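Long-range contact in allantoin racemase (PDB 5LG5), which racemises allantoin, interconverting its two enantiomers, and probably acts on other 5-monosubstituted hydantoins as well: residues Thr30-Glu42 against Leu52-Tyr64. Residues are numbered along the deposited sequence; the frame is centred on the assembly and turned at random.
Sequences TEIVGLTPYFGAE and LAAIAVMDRVMAY
Arg60 leaves the helix with CG trans to its backbone N (chi1 -167°) and then bends at chi2, which lays its chain against one face of the Tyr38 ring. CD sits over the centre of that ring in a CH-pi contact, 3.6 Å from Arg60 CD to the centroid, and the guanidinium runs on along the same face toward the hydroxyl, its plane turned only 15° from the ring. Tyr38 OH stands over one guanidinium face, 3.3 Å from Arg60 CZ, while Leu35 packs its methyls against the opposite face; Ala63 CB meets the ring edge at Tyr38 CE1. An alanine in place of Arg60 would probably take away the chain that covers one face of the Tyr38 ring, giving the ring more freedom to turn, and uncover one side of the Leu35 methyls.

Further along, Phe39 takes the crowded rotamer, CG between backbone N and carbonyl carbon (chi1 63°), and its ring lies on Ala56, with Ala56 CB 3.9 Å from the centroid. Leu52 CD1 and Ile55 CG2 come in at the ring's edge, and Leu52 CD2 reaches Gly40 CA at 3.7 Å. Between the two aromatics one water accepts from Tyr38 N (2.7 Å) and donates to Ala56 O and Asp59 OD1, tying the loop to the helix through three hydrogen bonds.

At the far end Tyr64 leans on Leu35 and Val33, whose strand pairs with strand 2-7. Beyond Phe39, Gly40 and Ala41 join an antiparallel ladder with a second subunit. Helix 47-63 thus packs against the end of strand 31-35 and the loop after it, within the beta-alpha-beta crossover that passes strand 2-7 to reach strand 70-74, at the 31-35 edge of a parallel sheet of order 2-1-3-4 in an alpha/beta domain of the Asp/Glu/hydantoin racemase family.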
loop_
_atom_site.group_PDB
_atom_site.type_symbol
_atom_site.label_atom_id
_atom_site.label_comp_id
_atom_site.label_asym_id
_atom_site.label_seq_id
_atom_site.Cartn_x
_atom_site.Cartn_y
_atom_site.Cartn_z
ATOM N N THR E 30 22.445 -32.659 -11.886
ATOM C CA THR E 30 21.114 -32.467 -11.322
ATOM C C THR E 30 20.139 -33.500 -11.852
ATOM O O THR E 30 19.890 -33.579 -13.055
ATOM C CB THR E 30 20.570 -31.061 -11.610
ATOM O OG1 THR E 30 21.355 -30.081 -10.908
ATOM C CG2 THR E 30 19.123 -30.958 -11.171
ATOM N N GLU E 31 19.588 -34.299 -10.949
ATOM C CA GLU E 31 18.570 -35.268 -11.313
ATOM C C GLU E 31 17.189 -34.689 -11.023
ATOM O O GLU E 31 16.937 -34.185 -9.925
ATOM C CB GLU E 31 18.766 -36.579 -10.546
ATOM C CG GLU E 31 17.676 -37.605 -10.827
ATOM C CD GLU E 31 17.799 -38.853 -9.973
ATOM O OE1 GLU E 31 16.894 -39.710 -10.063
ATOM O OE2 GLU E 31 18.792 -38.977 -9.213
ATOM N N ILE E 32 16.305 -34.759 -12.007
ATOM C CA ILE E 32 14.929 -34.328 -11.835
ATOM C C ILE E 32 14.028 -35.527 -11.571
ATOM O O ILE E 32 14.027 -36.495 -12.323
ATOM C CB ILE E 32 14.401 -33.611 -13.098
ATOM C CG1 ILE E 32 15.214 -32.343 -13.386
ATOM C CG2 ILE E 32 12.930 -33.274 -12.933
ATOM C CD1 ILE E 32 15.179 -31.306 -12.255
ATOM N N VAL E 33 13.263 -35.475 -10.489
ATOM C CA VAL E 33 12.255 -36.498 -10.267
ATOM C C VAL E 33 10.859 -35.908 -10.253
ATOM O O VAL E 33 10.487 -35.176 -9.341
ATOM C CB VAL E 33 12.503 -37.245 -8.969
ATOM C CG1 VAL E 33 11.428 -38.289 -8.771
ATOM C CG2 VAL E 33 13.892 -37.877 -9.005
ATOM N N GLY E 34 10.081 -36.235 -11.272
ATOM C CA GLY E 34 8.720 -35.743 -11.365
ATOM C C GLY E 34 7.754 -36.584 -10.564
ATOM O O GLY E 34 7.707 -37.805 -10.721
ATOM N N LEU E 35 6.981 -35.938 -9.693
ATOM C CA LEU E 35 6.020 -36.662 -8.862
ATOM C C LEU E 35 4.591 -36.217 -9.126
ATOM O O LEU E 35 4.314 -35.025 -9.288
ATOM C CB LEU E 35 6.355 -36.494 -7.382
ATOM C CG LEU E 35 7.729 -36.974 -6.930
ATOM C CD1 LEU E 35 7.875 -36.725 -5.451
ATOM C CD2 LEU E 35 7.899 -38.472 -7.258
ATOM N N THR E 36 3.686 -37.189 -9.167
ATOM C CA THR E 36 2.256 -36.927 -9.265
ATOM C C THR E 36 1.635 -37.280 -7.920
ATOM O O THR E 36 1.888 -38.362 -7.396
ATOM C CB THR E 36 1.612 -37.777 -10.377
ATOM O OG1 THR E 36 2.292 -37.536 -11.621
ATOM C CG2 THR E 36 0.129 -37.430 -10.530
ATOM N N PRO E 37 0.842 -36.363 -7.336
ATOM C CA PRO E 37 0.234 -36.646 -6.025
ATOM C C PRO E 37 -0.657 -37.882 -6.069
ATOM O O PRO E 37 -1.156 -38.200 -7.145
ATOM C CB PRO E 37 -0.634 -35.405 -5.764
ATOM C CG PRO E 37 0.007 -34.316 -6.582
ATOM C CD PRO E 37 0.507 -35.016 -7.825
ATOM N N TYR E 38 -0.868 -38.544 -4.932
ATOM C CA TYR E 38 -1.662 -39.772 -4.904
ATOM C C TYR E 38 -3.153 -39.470 -4.987
ATOM O O TYR E 38 -3.961 -40.363 -5.256
ATOM C CB TYR E 38 -1.391 -40.564 -3.626
ATOM C CG TYR E 38 0.010 -41.099 -3.501
ATOM C CD1 TYR E 38 0.650 -41.107 -2.270
ATOM C CD2 TYR E 38 0.691 -41.606 -4.601
ATOM C CE1 TYR E 38 1.927 -41.596 -2.132
ATOM C CE2 TYR E 38 1.984 -42.099 -4.474
ATOM C CZ TYR E 38 2.589 -42.091 -3.235
ATOM O OH TYR E 38 3.868 -42.570 -3.078
ATOM N N PHE E 39 -3.523 -38.216 -4.729
ATOM C CA PHE E 39 -4.918 -37.799 -4.858
ATOM C C PHE E 39 -5.032 -36.331 -5.265
ATOM O O PHE E 39 -4.016 -35.634 -5.421
ATOM C CB PHE E 39 -5.704 -38.075 -3.579
ATOM C CG PHE E 39 -5.207 -37.321 -2.386
ATOM C CD1 PHE E 39 -4.154 -37.810 -1.627
ATOM C CD2 PHE E 39 -5.808 -36.121 -2.016
ATOM C CE1 PHE E 39 -3.697 -37.116 -0.516
ATOM C CE2 PHE E 39 -5.365 -35.416 -0.905
ATOM C CZ PHE E 39 -4.305 -35.913 -0.154
ATOM N N GLY E 40 -6.269 -35.877 -5.454
ATOM C CA GLY E 40 -6.535 -34.520 -5.906
ATOM C C GLY E 40 -7.257 -34.464 -7.241
ATOM O O GLY E 40 -7.653 -35.500 -7.783
ATOM N N ALA E 41 -7.465 -33.251 -7.755
ATOM C CA ALA E 41 -8.173 -33.055 -9.016
ATOM C C ALA E 41 -7.229 -33.242 -10.212
ATOM O O ALA E 41 -6.015 -33.058 -10.089
ATOM C CB ALA E 41 -8.833 -31.679 -9.050
ATOM N N GLU E 42 -7.771 -33.609 -11.372
ATOM C CA GLU E 42 -6.916 -33.823 -12.546
ATOM C C GLU E 42 -6.376 -32.499 -13.078
ATOM O O GLU E 42 -5.397 -32.450 -13.815
ATOM C CB GLU E 42 -7.673 -34.591 -13.634
ATOM C CG GLU E 42 -8.912 -33.881 -14.162
ATOM C CD GLU E 42 -9.603 -34.672 -15.257
ATOM O OE1 GLU E 42 -8.921 -35.442 -15.960
ATOM O OE2 GLU E 42 -10.833 -34.537 -15.400
ATOM N N LEU E 52 -7.049 -28.722 -1.851
ATOM C CA LEU E 52 -6.884 -30.154 -2.021
ATOM C C LEU E 52 -5.499 -30.468 -2.546
ATOM O O LEU E 52 -4.824 -31.372 -2.064
ATOM C CB LEU E 52 -7.951 -30.680 -2.977
ATOM C CG LEU E 52 -7.919 -32.187 -3.238
ATOM C CD1 LEU E 52 -7.922 -32.947 -1.926
ATOM C CD2 LEU E 52 -9.117 -32.561 -4.118
ATOM N N ALA E 53 -5.057 -29.716 -3.542
ATOM C CA ALA E 53 -3.724 -29.952 -4.069
ATOM C C ALA E 53 -2.636 -29.687 -3.013
ATOM O O ALA E 53 -1.643 -30.413 -2.948
ATOM C CB ALA E 53 -3.497 -29.100 -5.313
ATOM N N ALA E 54 -2.832 -28.674 -2.164
ATOM C CA ALA E 54 -1.829 -28.367 -1.135
ATOM C C ALA E 54 -1.488 -29.586 -0.293
ATOM O O ALA E 54 -0.323 -29.931 -0.124
ATOM C CB ALA E 54 -2.313 -27.228 -0.215
ATOM N N ILE E 55 -2.521 -30.236 0.221
ATOM C CA ILE E 55 -2.350 -31.404 1.082
ATOM C C ILE E 55 -1.829 -32.589 0.305
ATOM O O ILE E 55 -0.989 -33.343 0.789
ATOM C CB ILE E 55 -3.685 -31.808 1.753
ATOM C CG1 ILE E 55 -4.111 -30.725 2.725
ATOM C CG2 ILE E 55 -3.517 -33.095 2.543
ATOM C CD1 ILE E 55 -2.977 -30.376 3.655
ATOM N N ALA E 56 -2.362 -32.760 -0.899
ATOM C CA ALA E 56 -1.937 -33.844 -1.779
ATOM C C ALA E 56 -0.447 -33.772 -2.059
ATOM O O ALA E 56 0.245 -34.785 -1.992
ATOM C CB ALA E 56 -2.725 -33.801 -3.078
ATOM N N VAL E 57 0.040 -32.571 -2.373
ATOM C CA VAL E 57 1.452 -32.376 -2.693
ATOM C C VAL E 57 2.319 -32.659 -1.472
ATOM O O VAL E 57 3.333 -33.353 -1.555
ATOM C CB VAL E 57 1.714 -30.938 -3.243
ATOM C CG1 VAL E 57 3.205 -30.611 -3.245
ATOM C CG2 VAL E 57 1.120 -30.785 -4.653
ATOM N N MET E 58 1.909 -32.113 -0.332
ATOM C CA MET E 58 2.609 -32.357 0.925
ATOM C C MET E 58 2.678 -33.851 1.235
ATOM O O MET E 58 3.736 -34.391 1.570
ATOM C CB MET E 58 1.916 -31.600 2.068
ATOM C CG MET E 58 2.221 -30.109 2.115
ATOM S SD MET E 58 1.417 -29.297 3.521
ATOM C CE MET E 58 0.148 -28.418 2.629
ATOM N N ASP E 59 1.539 -34.509 1.086
ATOM C CA ASP E 59 1.442 -35.959 1.241
ATOM C C ASP E 59 2.426 -36.707 0.323
ATOM O O ASP E 59 3.187 -37.579 0.760
ATOM C CB ASP E 59 -0.006 -36.387 0.951
ATOM C CG ASP E 59 -0.207 -37.897 1.043
ATOM O OD1 ASP E 59 -0.491 -38.552 0.007
ATOM O OD2 ASP E 59 -0.103 -38.417 2.168
ATOM N N ARG E 60 2.434 -36.327 -0.950
ATOM C CA ARG E 60 3.259 -36.995 -1.963
ATOM C C ARG E 60 4.746 -36.855 -1.675
ATOM O O ARG E 60 5.530 -37.785 -1.864
ATOM C CB ARG E 60 2.949 -36.429 -3.349
ATOM C CG ARG E 60 3.506 -37.233 -4.525
ATOM C CD ARG E 60 3.127 -38.709 -4.449
ATOM N NE ARG E 60 4.016 -39.582 -5.221
ATOM C CZ ARG E 60 5.175 -40.080 -4.796
ATOM N NH1 ARG E 60 5.648 -39.774 -3.594
ATOM N NH2 ARG E 60 5.873 -40.877 -5.591
ATOM N N VAL E 61 5.132 -35.667 -1.241
ATOM C CA VAL E 61 6.525 -35.384 -0.949
ATOM C C VAL E 61 6.986 -36.124 0.308
ATOM O O VAL E 61 8.094 -36.667 0.354
ATOM C CB VAL E 61 6.757 -33.858 -0.839
ATOM C CG1 VAL E 61 8.156 -33.551 -0.294
ATOM C CG2 VAL E 61 6.501 -33.194 -2.212
ATOM N N MET E 62 6.134 -36.131 1.323
ATOM C CA MET E 62 6.431 -36.851 2.566
ATOM C C MET E 62 6.513 -38.362 2.337
ATOM O O MET E 62 7.270 -39.060 3.003
ATOM C CB MET E 62 5.392 -36.532 3.645
ATOM C CG MET E 62 5.452 -35.092 4.180
ATOM S SD MET E 62 7.092 -34.562 4.721
ATOM C CE MET E 62 7.584 -33.633 3.313
ATOM N N ALA E 63 5.701 -38.862 1.418
ATOM C CA ALA E 63 5.752 -40.275 1.030
ATOM C C ALA E 63 6.999 -40.668 0.237
ATOM O O ALA E 63 7.290 -41.853 0.104
ATOM C CB ALA E 63 4.498 -40.653 0.251
ATOM N N TYR E 64 7.712 -39.688 -0.318
ATOM C CA TYR E 64 8.926 -39.973 -1.094
ATOM C C TYR E 64 10.058 -40.432 -0.177
ATOM O O TYR E 64 10.499 -39.673 0.699
ATOM C CB TYR E 64 9.366 -38.766 -1.919
ATOM C CG TYR E 64 10.456 -39.075 -2.918
ATOM C CD1 TYR E 64 10.159 -39.710 -4.123
ATOM C CD2 TYR E 64 11.780 -38.764 -2.651
ATOM C CE1 TYR E 64 11.153 -39.992 -5.046
ATOM C CE2 TYR E 64 12.783 -39.047 -3.568
ATOM C CZ TYR E 64 12.456 -39.662 -4.762
ATOM O OH TYR E 64 13.438 -39.945 -5.676
HETATM O O HOH W 1 -0.590 -37.374 -2.569
#